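Local coordinates for protein japanin (Rhipicephalus appendiculatus, PDB 4BOE) that binds cholesterol in the pocket of its lipocalin barrel and, secreted in tick saliva, blocks host dendritic cell differentiation and dampens inflammatory responses, at residues 29-34 against 115-120. Residues are numbered along the deposited sequence; the frame is centred on the assembly and turned at random.
With CLR (cholesterol), chain C.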
loop_
_atom_site.group_PDB
_atom_site.type_symbol
_atom_site.label_atom_id
_atom_site.label_comp_id
_atom_site.label_asym_id
_atom_site.label_seq_id
_atom_site.Cartn_x
_atom_site.Cartn_y
_atom_site.Cartn_z
ATOM N N VAL A 29 -5.762 -5.901 2.194
ATOM C CA VAL A 29 -4.341 -5.575 1.940
ATOM C C VAL A 29 -3.891 -4.441 2.836
ATOM O O VAL A 29 -4.528 -3.378 2.892
ATOM C CB VAL A 29 -4.027 -5.307 0.449
ATOM C CG1 VAL A 29 -2.558 -4.951 0.238
ATOM C CG2 VAL A 29 -4.393 -6.507 -0.396
ATOM N N LYS A 30 -2.835 -4.694 3.585
ATOM C CA LYS A 30 -2.281 -3.727 4.522
ATOM C C LYS A 30 -0.805 -4.002 4.783
ATOM O O LYS A 30 -0.294 -5.070 4.469
ATOM C CB LYS A 30 -3.087 -3.752 5.843
ATOM C CG LYS A 30 -2.936 -5.013 6.654
ATOM C CD LYS A 30 -3.722 -5.017 7.957
ATOM C CE LYS A 30 -4.962 -5.835 7.879
ATOM N NZ LYS A 30 -5.766 -5.801 9.133
ATOM N N THR A 31 -0.122 -3.035 5.355
ATOM C CA THR A 31 1.290 -3.194 5.673
ATOM C C THR A 31 1.572 -2.694 7.096
ATOM O O THR A 31 1.216 -1.566 7.427
ATOM C CB THR A 31 2.231 -2.574 4.581
ATOM O OG1 THR A 31 3.555 -2.581 5.066
ATOM C CG2 THR A 31 1.928 -1.149 4.242
ATOM N N ARG A 32 2.213 -3.543 7.933
ATOM C CA ARG A 32 2.599 -3.173 9.290
ATOM C C ARG A 32 4.093 -2.955 9.347
ATOM O O ARG A 32 4.863 -3.659 8.698
ATOM C CB ARG A 32 2.213 -4.231 10.341
ATOM C CG ARG A 32 0.787 -4.701 10.313
ATOM C CD ARG A 32 0.476 -5.381 11.612
ATOM N NE ARG A 32 -0.866 -5.962 11.628
ATOM C CZ ARG A 32 -1.171 -7.217 11.319
ATOM N NH1 ARG A 32 -0.221 -8.074 10.947
ATOM N NH2 ARG A 32 -2.431 -7.629 11.372
ATOM N N TYR A 33 4.502 -2.029 10.201
ATOM C CA TYR A 33 5.890 -1.724 10.464
ATOM C C TYR A 33 6.436 -2.850 11.341
ATOM O O TYR A 33 5.785 -3.222 12.327
ATOM C CB TYR A 33 5.972 -0.387 11.240
ATOM C CG TYR A 33 7.356 -0.029 11.741
ATOM C CD1 TYR A 33 7.844 -0.545 12.936
ATOM C CD2 TYR A 33 8.170 0.840 11.027
ATOM C CE1 TYR A 33 9.123 -0.226 13.390
ATOM C CE2 TYR A 33 9.443 1.164 11.472
ATOM C CZ TYR A 33 9.892 0.677 12.689
ATOM O OH TYR A 33 11.138 1.025 13.138
ATOM N N LEU A 34 7.628 -3.344 11.033
ATOM C CA LEU A 34 8.254 -4.399 11.865
ATOM C C LEU A 34 9.486 -3.859 12.565
ATOM O O LEU A 34 9.570 -3.905 13.775
ATOM C CB LEU A 34 8.617 -5.641 11.048
ATOM C CG LEU A 34 7.455 -6.276 10.303
ATOM C CD1 LEU A 34 7.926 -7.486 9.547
ATOM C CD2 LEU A 34 6.304 -6.648 11.235
ATOM N N SER A 115 -1.394 3.288 -6.525
ATOM C CA SER A 115 -1.884 2.692 -5.280
ATOM C C SER A 115 -1.984 3.810 -4.226
ATOM O O SER A 115 -1.079 4.649 -4.108
ATOM C CB SER A 115 -1.068 1.497 -4.797
ATOM O OG SER A 115 0.269 1.783 -4.464
ATOM N N LEU A 116 -3.127 3.849 -3.531
ATOM C CA LEU A 116 -3.425 4.805 -2.487
ATOM C C LEU A 116 -3.464 4.041 -1.179
ATOM O O LEU A 116 -4.135 3.027 -1.093
ATOM C CB LEU A 116 -4.777 5.490 -2.758
ATOM C CG LEU A 116 -5.301 6.408 -1.647
ATOM C CD1 LEU A 116 -4.434 7.604 -1.476
ATOM C CD2 LEU A 116 -6.731 6.783 -1.908
ATOM N N TRP A 117 -2.725 4.531 -0.182
ATOM C CA TRP A 117 -2.587 3.943 1.138
ATOM C C TRP A 117 -2.992 4.952 2.158
ATOM O O TRP A 117 -2.644 6.112 2.040
ATOM C CB TRP A 117 -1.118 3.547 1.377
ATOM C CG TRP A 117 -0.589 2.621 0.341
ATOM C CD1 TRP A 117 -0.041 2.963 -0.861
ATOM C CD2 TRP A 117 -0.592 1.184 0.390
ATOM N NE1 TRP A 117 0.219 1.835 -1.596
ATOM C CE2 TRP A 117 -0.067 0.727 -0.837
ATOM C CE3 TRP A 117 -0.963 0.236 1.363
ATOM C CZ2 TRP A 117 0.099 -0.628 -1.117
ATOM C CZ3 TRP A 117 -0.884 -1.124 1.046
ATOM C CH2 TRP A 117 -0.353 -1.542 -0.182
ATOM N N VAL A 118 -3.750 4.524 3.147
ATOM C CA VAL A 118 -4.195 5.373 4.226
ATOM C C VAL A 118 -3.924 4.694 5.560
ATOM O O VAL A 118 -3.892 3.472 5.638
ATOM C CB VAL A 118 -5.697 5.765 4.099
ATOM C CG1 VAL A 118 -5.967 6.582 2.839
ATOM C CG2 VAL A 118 -6.632 4.561 4.190
ATOM N N THR A 119 -3.854 5.478 6.629
ATOM C CA THR A 119 -3.799 4.889 7.973
ATOM C C THR A 119 -5.223 4.678 8.504
ATOM O O THR A 119 -6.211 5.010 7.830
ATOM C CB THR A 119 -3.012 5.789 8.927
ATOM O OG1 THR A 119 -3.750 6.973 9.044
ATOM C CG2 THR A 119 -1.600 6.071 8.451
ATOM N N LEU A 120 -5.330 4.132 9.723
ATOM C CA LEU A 120 -6.633 3.880 10.376
ATOM C C LEU A 120 -7.534 5.094 10.446
ATOM O O LEU A 120 -8.749 4.939 10.440
ATOM C CB LEU A 120 -6.458 3.339 11.803
ATOM C CG LEU A 120 -7.678 2.588 12.361
ATOM C CD1 LEU A 120 -7.874 1.239 11.644
ATOM C CD2 LEU A 120 -7.547 2.400 13.856
HETATM C C1 CLR C . -2.744 -6.232 -3.994
HETATM C C2 CLR C . -3.995 -6.834 -4.630
HETATM C C3 CLR C . -4.875 -5.765 -5.242
HETATM C C4 CLR C . -4.093 -4.954 -6.254
HETATM C C5 CLR C . -2.789 -4.418 -5.702
HETATM C C6 CLR C . -2.474 -3.138 -5.857
HETATM C C7 CLR C . -1.222 -2.492 -5.356
HETATM C C8 CLR C . -0.148 -3.508 -4.987
HETATM C C9 CLR C . -0.783 -4.662 -4.177
HETATM C C10 CLR C . -1.887 -5.422 -4.980
HETATM C C11 CLR C . 0.282 -5.599 -3.579
HETATM C C12 CLR C . 1.388 -4.865 -2.821
HETATM C C13 CLR C . 2.072 -3.777 -3.669
HETATM C C14 CLR C . 0.950 -2.840 -4.164
HETATM C C15 CLR C . 1.714 -1.647 -4.752
HETATM C C16 CLR C . 2.869 -1.464 -3.767
HETATM C C17 CLR C . 2.924 -2.743 -2.896
HETATM C C18 CLR C . 2.873 -4.417 -4.821
HETATM C C19 CLR C . -1.290 -6.381 -6.035
HETATM C C20 CLR C . 4.359 -3.106 -2.469
HETATM C C21 CLR C . 4.423 -4.360 -1.584
HETATM C C22 CLR C . 5.046 -1.916 -1.775
HETATM C C23 CLR C . 4.236 -1.192 -0.672
HETATM C C24 CLR C . 5.010 -0.067 -0.053
HETATM C C25 CLR C . 4.332 0.906 0.888
HETATM C C26 CLR C . 2.857 0.818 1.185
HETATM C C27 CLR C . 5.148 1.372 2.068
HETATM O O1 CLR C . -5.965 -6.401 -5.924
#
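Val-29 and Thr-31 on strand 26-37 meet Trp-117 on strand 114-118 without backbone pairing, since strand 12-18 lies between and bonds antiparallel to both, leaving the indole to bridge the gap inside the lipocalin beta-barrel, where all three line the cholesterol pocket. With CG of Trp-117 anti to its own carbonyl carbon and the ring turned nearly square to the CA-CB-CG plane (chi2 86°), the six-membered ring points to strand 26-37. There CG1 of Val-29 comes to 4.1 Å from CH2 of Trp-117, and CG2 of Thr-31 to 4.3 Å from CZ3 of Trp-117; both methyls approach obliquely. At the indole's other end, NE1 of Trp-117 donates to OG of Ser-115 over 2.9 Å, with the acceptor 22° out of the ring plane and an N-H...O angle of 151°. This bond satisfies a buried N-H and helps fix the ring's rotation. The tail methyl C26 of cholesterol sits over the centre of one indole face, 3.5 Å above the plane, a CH-pi contact, while ring carbon C14 meets the indole edge. Thr-31 turns CG2 to the sterol, 3.8 Å from C26, while OG1 hydrogen-bonds to Ser-44 O and Arg-43 NE on strand 40-49. CG2 of Val-29 touches cholesterol C1, 4.0 Å away, toward the hydroxyl end bound by Glu-23 N. Were Trp-117 an alanine, the tail methyl would probably lose its aromatic floor and Ser-115 OG its N-H donor. Leu-14 of strand 12-18 and Leu-104 of strand 101-106 pack against the indole, while strand 40-49 pairs with strand 26-37 on its other edge.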